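PDB 7KFL: myosin-17 from Arabidopsis thaliana, which is a plant class XI motor protein whose globular tail, the cargo-binding domain described here, probably links the motor to its cargo. Local coordinates for residues 29-34 and 135-140; 332-337 and 376-381; 180-185 and 216-221; 10-15 and 51-56; 63-68 and 164-169. All blocks are in the same frame, centred on the assembly; numbering follows the deposited sequence.

Interaction 1: residues 29-34 and 135-140; sequences KPVAAC and QGLTKL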
# COMPACT_ATOMS: atom_id res chain seq x y z
N LYS A 29 -1.46 -5.59 -21.50
CA LYS A 29 -2.08 -4.24 -21.59
C LYS A 29 -3.58 -4.34 -21.31
O LYS A 29 -4.26 -5.21 -21.84
CB LYS A 29 -1.80 -3.63 -22.97
CG LYS A 29 -0.41 -3.92 -23.52
CD LYS A 29 0.00 -3.02 -24.67
CE LYS A 29 1.34 -3.40 -25.28
NZ LYS A 29 2.45 -2.63 -24.69
N PRO A 30 -4.13 -3.45 -20.45
CA PRO A 30 -5.57 -3.42 -20.16
C PRO A 30 -6.35 -2.97 -21.41
O PRO A 30 -5.98 -1.97 -22.01
CB PRO A 30 -5.70 -2.41 -19.01
CG PRO A 30 -4.28 -2.27 -18.48
CD PRO A 30 -3.42 -2.40 -19.71
N VAL A 31 -7.39 -3.72 -21.78
CA VAL A 31 -8.12 -3.53 -23.06
C VAL A 31 -9.06 -2.33 -22.95
O VAL A 31 -9.05 -1.50 -23.88
CB VAL A 31 -8.87 -4.81 -23.49
CG1 VAL A 31 -9.84 -4.55 -24.63
CG2 VAL A 31 -7.89 -5.92 -23.86
N ALA A 32 -9.84 -2.23 -21.87
CA ALA A 32 -10.90 -1.20 -21.68
C ALA A 32 -10.29 0.21 -21.79
O ALA A 32 -10.90 1.06 -22.47
CB ALA A 32 -11.62 -1.40 -20.37
N ALA A 33 -9.13 0.43 -21.17
CA ALA A 33 -8.38 1.71 -21.23
C ALA A 33 -8.03 2.05 -22.68
O ALA A 33 -8.18 3.23 -23.06
CB ALA A 33 -7.13 1.61 -20.38
N CYS A 34 -7.60 1.06 -23.47
CA CYS A 34 -7.22 1.21 -24.90
C CYS A 34 -8.46 1.48 -25.75
O CYS A 34 -8.40 2.36 -26.63
CB CYS A 34 -6.48 -0.02 -25.41
SG CYS A 34 -4.84 -0.24 -24.67
N GLN A 135 -7.50 -2.64 -36.63
CA GLN A 135 -6.21 -3.03 -35.99
C GLN A 135 -6.47 -3.65 -34.61
O GLN A 135 -7.64 -3.65 -34.17
CB GLN A 135 -5.28 -1.81 -35.89
CG GLN A 135 -5.79 -0.71 -34.96
CD GLN A 135 -4.95 0.55 -35.03
OE1 GLN A 135 -5.47 1.66 -35.12
NE2 GLN A 135 -3.63 0.38 -34.98
N GLY A 136 -5.42 -4.17 -33.97
CA GLY A 136 -5.44 -4.73 -32.61
C GLY A 136 -5.76 -3.66 -31.58
O GLY A 136 -5.22 -2.54 -31.71
N LEU A 137 -6.60 -4.00 -30.59
CA LEU A 137 -7.18 -3.05 -29.60
C LEU A 137 -6.07 -2.35 -28.81
O LEU A 137 -6.19 -1.13 -28.59
CB LEU A 137 -8.13 -3.81 -28.67
CG LEU A 137 -9.56 -4.01 -29.18
CD1 LEU A 137 -9.60 -4.27 -30.68
CD2 LEU A 137 -10.24 -5.15 -28.43
N THR A 138 -5.03 -3.09 -28.41
CA THR A 138 -3.93 -2.59 -27.53
C THR A 138 -2.77 -2.03 -28.37
O THR A 138 -1.88 -1.40 -27.77
CB THR A 138 -3.48 -3.70 -26.57
OG1 THR A 138 -3.09 -4.83 -27.34
CG2 THR A 138 -4.57 -4.08 -25.59
N LYS A 139 -2.78 -2.25 -29.69
CA LYS A 139 -1.84 -1.60 -30.65
C LYS A 139 -2.42 -0.23 -31.02
O LYS A 139 -3.44 -0.20 -31.74
CB LYS A 139 -1.65 -2.47 -31.90
CG LYS A 139 -0.86 -1.81 -33.03
CD LYS A 139 0.45 -1.17 -32.59
CE LYS A 139 1.26 -0.62 -33.74
NZ LYS A 139 2.25 0.38 -33.28
N LEU A 140 -1.78 0.85 -30.57
CA LEU A 140 -2.29 2.24 -30.73
C LEU A 140 -1.29 3.08 -31.54
O LEU A 140 -0.07 2.96 -31.28
CB LEU A 140 -2.59 2.87 -29.36
CG LEU A 140 -1.91 2.25 -28.14
CD1 LEU A 140 -0.50 2.79 -27.97
CD2 LEU A 140 -2.73 2.50 -26.89
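Leu137 opens the contact from the loop side with two different atoms. Its CD2 methyl lies 3.9 Å from CG1 of Val31, the two branched side chains crossing obliquely, while its carbonyl O comes within 3.4 Å of CB of Cys34 and is also taken by the ammonium group of Lys38, one helical turn further on. Thr138 follows and does most of the filling. Its methyl CG2, anti to its own carbonyl carbon, enters the corner where strand 29-30 turns into helix 31-43, and there meets CB of Lys29 at 3.8 Å, CG2 of Val31 at 4.2 Å and SG of Cys34 at 4.0 Å. The corner is where the second arm of a two-stranded antiparallel hairpin (25-26 with 29-30) passes directly into the helix, and the long linker between strands 92-93 and 146-147 folds back across it. The other branch of Thr138, OG1, makes a weak hydrogen bond to Asn26 on the first arm, so one residue touches both strands. From Lys29, CD lies 4.0 Å from CB of Thr138, beyond which the lysine chain leads off. At Leu140 the loop touches the helix a last time, with CD2 4.1 Å from SG of Cys34.

Interaction 2: residues 332-337 and 376-381; sequences IQQLYR and FLLDDD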
# COMPACT_ATOMS: atom_id res chain seq x y z
N ILE A 332 14.92 7.53 22.21
CA ILE A 332 15.26 7.31 23.65
C ILE A 332 13.97 6.98 24.42
O ILE A 332 14.00 6.06 25.24
CB ILE A 332 16.00 8.53 24.25
CG1 ILE A 332 17.38 8.73 23.61
CG2 ILE A 332 16.09 8.42 25.76
CD1 ILE A 332 18.38 7.63 23.91
N GLN A 333 12.88 7.71 24.15
CA GLN A 333 11.59 7.57 24.87
C GLN A 333 11.02 6.16 24.61
O GLN A 333 10.37 5.62 25.53
CB GLN A 333 10.58 8.64 24.46
CG GLN A 333 9.75 9.17 25.63
CD GLN A 333 8.26 9.22 25.35
OE1 GLN A 333 7.80 9.92 24.45
NE2 GLN A 333 7.49 8.49 26.14
N GLN A 334 11.25 5.60 23.42
CA GLN A 334 10.81 4.24 23.03
C GLN A 334 11.64 3.20 23.79
O GLN A 334 11.02 2.32 24.44
CB GLN A 334 10.96 4.03 21.52
CG GLN A 334 9.91 4.76 20.69
CD GLN A 334 10.27 4.85 19.23
OE1 GLN A 334 11.39 4.53 18.83
NE2 GLN A 334 9.32 5.30 18.42
N LEU A 335 12.97 3.29 23.72
CA LEU A 335 13.92 2.37 24.40
C LEU A 335 13.61 2.31 25.89
O LEU A 335 13.56 1.20 26.44
CB LEU A 335 15.36 2.86 24.17
CG LEU A 335 15.91 2.65 22.76
CD1 LEU A 335 17.24 3.37 22.59
CD2 LEU A 335 16.06 1.17 22.44
N TYR A 336 13.41 3.47 26.53
CA TYR A 336 13.15 3.60 27.99
C TYR A 336 11.93 2.75 28.37
O TYR A 336 12.05 1.94 29.30
CB TYR A 336 12.96 5.07 28.38
CG TYR A 336 12.58 5.28 29.83
CD1 TYR A 336 13.53 5.26 30.83
CD2 TYR A 336 11.25 5.47 30.20
CE1 TYR A 336 13.19 5.44 32.16
CE2 TYR A 336 10.89 5.65 31.52
CZ TYR A 336 11.86 5.64 32.51
OH TYR A 336 11.51 5.81 33.81
N ARG A 337 10.81 2.93 27.66
CA ARG A 337 9.55 2.17 27.88
C ARG A 337 9.85 0.67 27.78
O ARG A 337 9.52 -0.07 28.73
CB ARG A 337 8.48 2.60 26.88
CG ARG A 337 7.21 1.75 26.89
CD ARG A 337 6.54 1.70 28.25
NE ARG A 337 6.10 3.02 28.68
CZ ARG A 337 4.90 3.55 28.44
NH1 ARG A 337 3.98 2.88 27.75
NH2 ARG A 337 4.62 4.76 28.88
N PHE A 376 7.33 8.31 19.99
CA PHE A 376 6.93 7.21 20.91
C PHE A 376 6.13 6.18 20.10
O PHE A 376 6.77 5.32 19.46
CB PHE A 376 6.21 7.76 22.14
CG PHE A 376 5.98 6.73 23.22
CD1 PHE A 376 7.05 6.07 23.81
CD2 PHE A 376 4.70 6.44 23.66
CE1 PHE A 376 6.84 5.13 24.80
CE2 PHE A 376 4.49 5.49 24.66
CZ PHE A 376 5.56 4.84 25.22
N LEU A 377 4.80 6.28 20.09
CA LEU A 377 3.92 5.44 19.24
C LEU A 377 4.18 5.79 17.77
O LEU A 377 4.50 6.96 17.48
CB LEU A 377 2.46 5.67 19.61
CG LEU A 377 2.05 5.22 21.01
CD1 LEU A 377 0.59 5.53 21.28
CD2 LEU A 377 2.31 3.73 21.20
N LEU A 378 4.08 4.79 16.88
CA LEU A 378 4.24 4.96 15.41
C LEU A 378 2.86 5.14 14.77
O LEU A 378 1.85 4.74 15.38
CB LEU A 378 4.96 3.74 14.83
CG LEU A 378 6.35 3.45 15.39
CD1 LEU A 378 6.93 2.19 14.76
CD2 LEU A 378 7.30 4.62 15.17
N ASP A 379 2.84 5.74 13.58
CA ASP A 379 1.63 5.87 12.73
C ASP A 379 1.98 5.32 11.34
O ASP A 379 3.11 5.57 10.87
CB ASP A 379 1.14 7.32 12.67
CG ASP A 379 -0.37 7.44 12.57
OD1 ASP A 379 -1.02 6.46 12.16
OD2 ASP A 379 -0.89 8.53 12.92
N ASP A 380 1.05 4.59 10.72
CA ASP A 380 1.22 3.99 9.37
C ASP A 380 1.15 5.10 8.32
O ASP A 380 0.78 6.24 8.67
CB ASP A 380 0.18 2.90 9.11
CG ASP A 380 -1.27 3.35 9.22
OD1 ASP A 380 -1.56 4.50 8.83
OD2 ASP A 380 -2.09 2.55 9.71
N ASP A 381 1.47 4.76 7.07
CA ASP A 381 1.38 5.65 5.89
C ASP A 381 0.04 5.39 5.19
O ASP A 381 -0.07 4.36 4.49
CB ASP A 381 2.57 5.44 4.95
CG ASP A 381 2.65 6.45 3.82
OD1 ASP A 381 1.90 7.44 3.86
OD2 ASP A 381 3.48 6.23 2.90
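Gln333 lays its terminal amide over one face of the Phe376 ring. The two planes are only 10° apart, and NE2 of Gln333 sits 3.4 Å from CD1 of Phe376, offset toward the rim, while OE1 of Gln333 reaches back to within 3.5 Å of CB of the same phenylalanine. Gln334, next along helix 332-341, works on the backbone instead. Its chain runs extended beyond CG (chi2 165°), and NE2 donates to the carbonyl O of Phe376 at 2.8 Å with an N-H...O angle of 158°, the acceptor lying close to the amide plane. The same nitrogen passes 3.9 Å from CD2 of Leu378, and OE1 accepts from Ser331 N, so both ends of the amide are used. One turn on, Arg337 folds over one edge of the ring: its CB lies in the ring plane, 3.7 Å from CE1 of Phe376, and CZ of Phe376 stands 3.5 Å above the centre of the guanidinium, which NH1 also ties to the carbonyl of Leu259. An alanine at Phe376 would probably leave the Gln333 amide without the face it lies on, freer to turn, and the guanidinium without the ring edge against its own face. In this DIL-domain helix, a flat amide on the ring face and a cation's face at its edge probably combine dispersion with electrostatics, while a single N-H...O bond holds the Phe376 carbonyl.

Interaction 3: residues 180-185 and 216-221; sequences PLLGLC and QSIRKS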
# COMPACT_ATOMS: atom_id res chain seq x y z
N PRO A 180 -7.14 -8.59 11.96
CA PRO A 180 -7.49 -9.59 12.96
C PRO A 180 -6.37 -10.62 13.22
O PRO A 180 -6.30 -11.12 14.33
CB PRO A 180 -8.72 -10.31 12.38
CG PRO A 180 -9.24 -9.36 11.32
CD PRO A 180 -8.02 -8.67 10.78
N LEU A 181 -5.55 -10.91 12.20
CA LEU A 181 -4.42 -11.89 12.29
C LEU A 181 -3.31 -11.31 13.17
O LEU A 181 -2.78 -12.06 14.02
CB LEU A 181 -3.90 -12.20 10.88
CG LEU A 181 -4.92 -12.75 9.88
CD1 LEU A 181 -4.26 -13.00 8.54
CD2 LEU A 181 -5.58 -14.01 10.40
N LEU A 182 -2.97 -10.03 12.97
CA LEU A 182 -2.04 -9.28 13.85
C LEU A 182 -2.67 -9.19 15.25
O LEU A 182 -1.93 -9.35 16.25
CB LEU A 182 -1.78 -7.90 13.25
CG LEU A 182 -1.02 -7.90 11.91
CD1 LEU A 182 -1.10 -6.54 11.24
CD2 LEU A 182 0.42 -8.32 12.10
N GLY A 183 -3.99 -8.97 15.31
CA GLY A 183 -4.79 -9.04 16.55
C GLY A 183 -4.51 -10.30 17.34
O GLY A 183 -4.40 -10.21 18.58
N LEU A 184 -4.38 -11.45 16.65
CA LEU A 184 -4.13 -12.77 17.28
C LEU A 184 -2.63 -12.94 17.57
O LEU A 184 -2.30 -13.57 18.59
CB LEU A 184 -4.65 -13.89 16.36
CG LEU A 184 -6.16 -13.94 16.17
CD1 LEU A 184 -6.54 -14.93 15.08
CD2 LEU A 184 -6.88 -14.30 17.47
N CYS A 185 -1.75 -12.39 16.72
CA CYS A 185 -0.27 -12.36 16.93
C CYS A 185 0.05 -11.62 18.24
O CYS A 185 0.91 -12.11 18.99
CB CYS A 185 0.46 -11.68 15.78
SG CYS A 185 0.62 -12.72 14.30
N GLN A 216 1.79 -17.17 9.10
CA GLN A 216 1.59 -17.89 7.81
C GLN A 216 0.27 -17.46 7.18
O GLN A 216 0.23 -17.33 5.94
CB GLN A 216 1.69 -19.40 8.04
CG GLN A 216 3.09 -19.86 8.43
CD GLN A 216 3.16 -21.30 8.86
OE1 GLN A 216 2.21 -22.07 8.74
NE2 GLN A 216 4.32 -21.69 9.36
N SER A 217 -0.78 -17.23 7.98
CA SER A 217 -2.10 -16.74 7.51
C SER A 217 -1.95 -15.37 6.83
O SER A 217 -2.59 -15.15 5.78
CB SER A 217 -3.10 -16.66 8.63
OG SER A 217 -3.23 -17.92 9.28
N ILE A 218 -1.13 -14.49 7.41
CA ILE A 218 -0.84 -13.12 6.89
C ILE A 218 -0.11 -13.25 5.54
O ILE A 218 -0.52 -12.56 4.58
CB ILE A 218 -0.04 -12.29 7.92
CG1 ILE A 218 -0.93 -11.89 9.10
CG2 ILE A 218 0.62 -11.08 7.28
CD1 ILE A 218 -0.17 -11.34 10.29
N ARG A 219 0.92 -14.10 5.49
CA ARG A 219 1.74 -14.37 4.27
C ARG A 219 0.84 -14.81 3.11
O ARG A 219 1.11 -14.41 1.96
CB ARG A 219 2.80 -15.43 4.57
CG ARG A 219 3.86 -15.57 3.49
CD ARG A 219 4.85 -16.67 3.79
NE ARG A 219 5.68 -16.98 2.63
CZ ARG A 219 6.77 -17.74 2.65
NH1 ARG A 219 7.18 -18.30 3.78
NH2 ARG A 219 7.44 -17.94 1.54
N LYS A 220 -0.20 -15.62 3.39
CA LYS A 220 -1.18 -16.11 2.39
C LYS A 220 -1.99 -14.93 1.84
O LYS A 220 -2.09 -14.82 0.60
CB LYS A 220 -2.10 -17.18 2.99
CG LYS A 220 -1.54 -18.59 2.98
CD LYS A 220 -2.51 -19.64 3.49
CE LYS A 220 -2.73 -19.57 4.98
NZ LYS A 220 -3.40 -20.78 5.50
N SER A 221 -2.53 -14.10 2.73
CA SER A 221 -3.32 -12.89 2.38
C SER A 221 -2.47 -11.93 1.53
O SER A 221 -3.01 -11.40 0.55
CB SER A 221 -3.86 -12.21 3.61
OG SER A 221 -4.85 -13.02 4.24
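Leu181 and Ile218 carry the apolar part of this contact, sliding past each other in opposite directions as their helices run antiparallel at 162°, the axes 9.9 Å apart. CB of Leu181 is 3.5 Å from CG1 of Ile218, and CD1 of the leucine reaches past it to 3.6 Å from the backbone N of the same isoleucine. The far end of Ile218 meets Leu182 and Cys185. Its CD1, carried outward by a nearly extended chi2 of 167°, meets CD2 of Leu182 at 3.6 Å, the two side chains crossing at about a right angle, and lies 4.3 Å from SG of Cys185. The serines contribute carbon rather than polarity: CB of Ser217 is 3.8 Å from CD1 of Leu181, whereas its hydroxyl hydrogen-bonds to the carbonyl of Ala213 one turn earlier. Ser221 OG likewise looks beyond the contact, to the carboxylate of Glu177 on helix 150-186, which adds a polar tie between the same two helices. This is a step of antiparallel helix packing in the tail's helical bundle. Around it, helix 236-260 presents Phe249 and Ile250 to Leu182, Tyr272 of helix 267-287 touches Cys185, and Trp215 on helix 205-231 itself packs against both Leu182 and Cys185.

Interaction 4: residues 10-15 and 51-56; sequences ENQDLL and TSVFDR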
# COMPACT_ATOMS: atom_id res chain seq x y z
N GLU A 10 -26.14 7.40 -28.38
CA GLU A 10 -26.10 5.99 -28.87
C GLU A 10 -24.66 5.47 -28.74
O GLU A 10 -24.49 4.35 -28.22
CB GLU A 10 -26.61 5.88 -30.31
CG GLU A 10 -26.02 4.71 -31.09
CD GLU A 10 -26.62 4.47 -32.46
OE1 GLU A 10 -26.61 5.41 -33.28
OE2 GLU A 10 -27.08 3.34 -32.71
N ASN A 11 -23.68 6.25 -29.21
CA ASN A 11 -22.23 5.90 -29.21
C ASN A 11 -21.73 5.74 -27.77
O ASN A 11 -20.97 4.79 -27.51
CB ASN A 11 -21.40 6.93 -29.96
CG ASN A 11 -21.53 6.83 -31.46
OD1 ASN A 11 -22.11 5.88 -31.98
ND2 ASN A 11 -21.00 7.81 -32.18
N GLN A 12 -22.14 6.65 -26.87
CA GLN A 12 -21.75 6.64 -25.43
C GLN A 12 -22.41 5.43 -24.74
O GLN A 12 -21.71 4.76 -23.97
CB GLN A 12 -22.14 7.96 -24.77
CG GLN A 12 -21.29 9.14 -25.24
CD GLN A 12 -21.86 10.48 -24.85
OE1 GLN A 12 -22.68 10.59 -23.94
NE2 GLN A 12 -21.43 11.52 -25.54
N ASP A 13 -23.69 5.17 -25.03
CA ASP A 13 -24.45 3.99 -24.54
C ASP A 13 -23.72 2.70 -24.94
O ASP A 13 -23.72 1.74 -24.14
CB ASP A 13 -25.89 3.97 -25.07
CG ASP A 13 -26.91 4.62 -24.14
OD1 ASP A 13 -26.85 4.35 -22.92
OD2 ASP A 13 -27.76 5.37 -24.65
N LEU A 14 -23.12 2.68 -26.14
CA LEU A 14 -22.37 1.52 -26.70
C LEU A 14 -21.09 1.28 -25.89
O LEU A 14 -20.87 0.13 -25.47
CB LEU A 14 -22.05 1.79 -28.18
CG LEU A 14 -22.80 0.93 -29.19
CD1 LEU A 14 -22.40 -0.54 -29.07
CD2 LEU A 14 -24.31 1.08 -29.05
N LEU A 15 -20.27 2.32 -25.70
CA LEU A 15 -18.97 2.24 -24.98
C LEU A 15 -19.20 1.77 -23.54
O LEU A 15 -18.48 0.86 -23.11
CB LEU A 15 -18.27 3.61 -25.00
CG LEU A 15 -16.86 3.65 -24.43
CD1 LEU A 15 -15.93 2.71 -25.19
CD2 LEU A 15 -16.30 5.06 -24.45
N THR A 51 -19.58 17.62 -23.44
CA THR A 51 -19.91 16.20 -23.74
C THR A 51 -20.14 15.43 -22.44
O THR A 51 -19.53 15.80 -21.42
CB THR A 51 -18.81 15.53 -24.58
OG1 THR A 51 -19.21 14.18 -24.83
CG2 THR A 51 -17.45 15.54 -23.91
N SER A 52 -20.95 14.37 -22.50
CA SER A 52 -21.33 13.49 -21.37
C SER A 52 -20.44 12.24 -21.32
O SER A 52 -20.51 11.52 -20.31
CB SER A 52 -22.79 13.09 -21.45
OG SER A 52 -23.63 14.18 -21.10
N VAL A 53 -19.64 12.00 -22.36
CA VAL A 53 -18.84 10.75 -22.53
C VAL A 53 -17.97 10.53 -21.28
O VAL A 53 -17.97 9.40 -20.76
CB VAL A 53 -17.99 10.76 -23.82
CG1 VAL A 53 -16.92 11.84 -23.81
CG2 VAL A 53 -17.38 9.40 -24.10
N PHE A 54 -17.27 11.57 -20.82
CA PHE A 54 -16.31 11.50 -19.69
C PHE A 54 -17.05 11.16 -18.40
O PHE A 54 -16.60 10.25 -17.68
CB PHE A 54 -15.54 12.82 -19.57
CG PHE A 54 -14.70 13.16 -20.77
CD1 PHE A 54 -13.65 12.35 -21.15
CD2 PHE A 54 -14.96 14.30 -21.52
CE1 PHE A 54 -12.87 12.66 -22.26
CE2 PHE A 54 -14.19 14.61 -22.63
CZ PHE A 54 -13.14 13.79 -23.00
N ASP A 55 -18.15 11.86 -18.11
CA ASP A 55 -19.02 11.62 -16.93
C ASP A 55 -19.45 10.15 -16.89
O ASP A 55 -19.41 9.55 -15.80
CB ASP A 55 -20.26 12.52 -16.95
CG ASP A 55 -20.03 13.93 -16.44
OD1 ASP A 55 -18.94 14.18 -15.87
OD2 ASP A 55 -20.93 14.77 -16.61
N ARG A 56 -19.82 9.59 -18.04
CA ARG A 56 -20.41 8.23 -18.16
C ARG A 56 -19.34 7.17 -17.95
O ARG A 56 -19.66 6.13 -17.33
CB ARG A 56 -21.11 8.09 -19.52
CG ARG A 56 -22.32 9.01 -19.66
CD ARG A 56 -23.43 8.41 -20.49
NE ARG A 56 -23.87 7.12 -19.97
CZ ARG A 56 -24.69 6.29 -20.61
NH1 ARG A 56 -25.18 6.61 -21.80
NH2 ARG A 56 -25.02 5.13 -20.05
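Gln12 reaches from helix 4-20 to the start of helix 53-65, where Thr51 precedes the turn leading into the helix and makes a capping bond, its OG1 accepting weakly from Val53 N. CG of Gln12, anti to its own carbonyl carbon and so beside the backbone N (chi1 -70°), leads from CB toward Val53, 3.9 Å from CB of that residue. CD then comes to 3.7 Å from Val53 N, the nitrogen at the cap. At the tip the amide splits its contacts, with OE1 3.5 Å from CB of Ser52 and NE2 3.5 Å from OG1 of Thr51; the glutamine thus lies over the turn that leads into the helix. Were Gln12 an alanine, a gap would probably open over this turn, leaving Thr51, Ser52 and the backbone N of Val53 without their cover from the amide. One turn along helix 4-20, Leu15 makes only a loose apolar touch on Val53, which also packs against Leu40, so helices 4-20, 31-43 and 53-65 meet at this residue. The charged pair lies to one side of the amide. The Arg56 chain is bent at chi2 and chi3, and its guanidinium meets Asp13 in a salt bridge, the two planes 85° apart. NH1 donates to OD1 of Asp13 at 3.0 Å and 165°; NH2 makes a weaker bond to the same oxygen. OD1 lies in the guanidinium plane, yet NH1 meets it from above the carboxylate plane.

Interaction 5: residues 63-68 and 164-169; sequences TAIEVP and EKIYGM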
# COMPACT_ATOMS: atom_id res chain seq x y z
N THR A 63 -19.65 2.84 -10.38
CA THR A 63 -20.73 1.85 -10.15
C THR A 63 -20.13 0.44 -10.03
O THR A 63 -20.74 -0.40 -9.34
CB THR A 63 -21.79 1.89 -11.25
OG1 THR A 63 -21.98 3.25 -11.66
CG2 THR A 63 -23.12 1.32 -10.80
N ALA A 64 -18.98 0.20 -10.67
CA ALA A 64 -18.31 -1.12 -10.74
C ALA A 64 -17.62 -1.44 -9.41
O ALA A 64 -17.74 -2.59 -8.95
CB ALA A 64 -17.32 -1.14 -11.89
N ILE A 65 -16.91 -0.48 -8.81
CA ILE A 65 -16.03 -0.70 -7.62
C ILE A 65 -16.86 -0.65 -6.32
O ILE A 65 -16.41 -1.26 -5.33
CB ILE A 65 -14.86 0.29 -7.57
CG1 ILE A 65 -15.31 1.72 -7.24
CG2 ILE A 65 -14.05 0.22 -8.86
CD1 ILE A 65 -14.18 2.73 -7.18
N GLU A 66 -18.02 0.02 -6.33
CA GLU A 66 -18.82 0.30 -5.10
C GLU A 66 -19.82 -0.84 -4.88
O GLU A 66 -21.02 -0.55 -4.68
CB GLU A 66 -19.47 1.68 -5.21
CG GLU A 66 -19.53 2.44 -3.89
CD GLU A 66 -18.18 2.71 -3.23
OE1 GLU A 66 -17.97 2.22 -2.10
OE2 GLU A 66 -17.34 3.40 -3.85
N VAL A 67 -19.34 -2.08 -4.88
CA VAL A 67 -20.14 -3.33 -4.65
C VAL A 67 -19.42 -4.17 -3.59
O VAL A 67 -18.23 -3.97 -3.35
CB VAL A 67 -20.35 -4.12 -5.96
CG1 VAL A 67 -21.38 -3.45 -6.86
CG2 VAL A 67 -19.05 -4.35 -6.71
N PRO A 68 -20.11 -5.13 -2.93
CA PRO A 68 -19.47 -5.96 -1.90
C PRO A 68 -18.51 -6.99 -2.51
O PRO A 68 -18.84 -7.56 -3.54
CB PRO A 68 -20.67 -6.65 -1.23
CG PRO A 68 -21.68 -6.77 -2.35
CD PRO A 68 -21.53 -5.48 -3.13
N GLU A 164 -6.59 6.99 -7.21
CA GLU A 164 -6.18 7.18 -5.79
C GLU A 164 -7.19 6.48 -4.88
O GLU A 164 -6.75 5.80 -3.93
CB GLU A 164 -6.04 8.67 -5.48
CG GLU A 164 -4.82 9.30 -6.14
CD GLU A 164 -4.79 10.82 -6.14
OE1 GLU A 164 -5.68 11.44 -5.52
OE2 GLU A 164 -3.86 11.38 -6.76
N LYS A 165 -8.49 6.62 -5.16
CA LYS A 165 -9.59 5.97 -4.39
C LYS A 165 -9.48 4.45 -4.50
O LYS A 165 -9.57 3.77 -3.45
CB LYS A 165 -10.95 6.44 -4.90
CG LYS A 165 -12.15 5.76 -4.27
CD LYS A 165 -13.46 6.46 -4.57
CE LYS A 165 -14.68 5.65 -4.18
NZ LYS A 165 -14.80 5.51 -2.71
N ILE A 166 -9.32 3.93 -5.72
CA ILE A 166 -9.21 2.47 -6.00
C ILE A 166 -7.97 1.92 -5.29
O ILE A 166 -8.12 0.97 -4.50
CB ILE A 166 -9.21 2.21 -7.53
CG1 ILE A 166 -10.61 2.44 -8.12
CG2 ILE A 166 -8.69 0.82 -7.85
CD1 ILE A 166 -10.61 2.67 -9.61
N TYR A 167 -6.79 2.52 -5.53
CA TYR A 167 -5.52 2.19 -4.84
C TYR A 167 -5.76 2.11 -3.33
O TYR A 167 -5.34 1.13 -2.69
CB TYR A 167 -4.44 3.23 -5.13
CG TYR A 167 -3.21 3.10 -4.26
CD1 TYR A 167 -3.14 3.72 -3.03
CD2 TYR A 167 -2.12 2.34 -4.67
CE1 TYR A 167 -2.02 3.61 -2.22
CE2 TYR A 167 -0.99 2.22 -3.88
CZ TYR A 167 -0.94 2.85 -2.65
OH TYR A 167 0.17 2.72 -1.87
N GLY A 168 -6.41 3.15 -2.78
CA GLY A 168 -6.72 3.27 -1.34
C GLY A 168 -7.59 2.12 -0.84
O GLY A 168 -7.34 1.65 0.27
N MET A 169 -8.57 1.69 -1.65
CA MET A 169 -9.57 0.65 -1.27
C MET A 169 -8.92 -0.74 -1.27
O MET A 169 -9.20 -1.52 -0.34
CB MET A 169 -10.77 0.66 -2.22
CG MET A 169 -11.77 1.74 -1.89
SD MET A 169 -12.78 2.23 -3.31
CE MET A 169 -14.06 0.98 -3.25
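Ile65 points its CD1 methyl into the side of helix 150-186 from the last turn of helix 53-65, a helix end packed on a long helix of the tail. That methyl is 3.7 Å from CG1 of Ile166 and 4.1 Å from SD of Met169, the Ile65 side chain crossing both at about a right angle; its reach comes from a fully extended chi2 of 180°, which carries CD1 away from the backbone. Beside this apolar patch, Glu66 and Lys165 form a salt bridge, OE2 to NZ at 3.5 Å, a long separation on a side where both residues are exposed. Lys165 CE lies 4.2 Å from Ile65 CD1, so the lysine joins the charged rim to the apolar patch. On the 63-68 side, the end of the helix helps to place Glu66. This is the first residue to leave helical geometry and forms the centre of an inverse gamma turn, Val67 N making a weak bond to Ile65 O, and that carbonyl also accepts from the side-chain amide of Asn70. Farther out, Leu74 of helix 71-89 touches both Ile65 and Ile166, extending the apolar patch. Met169 bends at chi3 (84°), bringing CE to 3.9 Å from the backbone O of Ile65 and 4.1 Å from OE2 of Glu66.

Interaction 3 is the most buried of the five, an almost wholly apolar meeting of two helices, while interaction 2 lies at the surface and relies on amide, guanidinium and aromatic groups; interactions 1, 4 and 5 are intermediate. Helix 53-65 serves both interaction 4, near its start, and interaction 5, at its end, their centres about 21 Å apart; both have a salt bridge, set beside an amide over a helix start in interaction 4 and beside an apolar patch in interaction 5. Helix 150-186 likewise links interaction 5 to interaction 3. Interactions 1 and 2 both bind a loop to a helical element, but one does so with methyl and sulphur contacts, and they lie on opposite sides of the chain's centre.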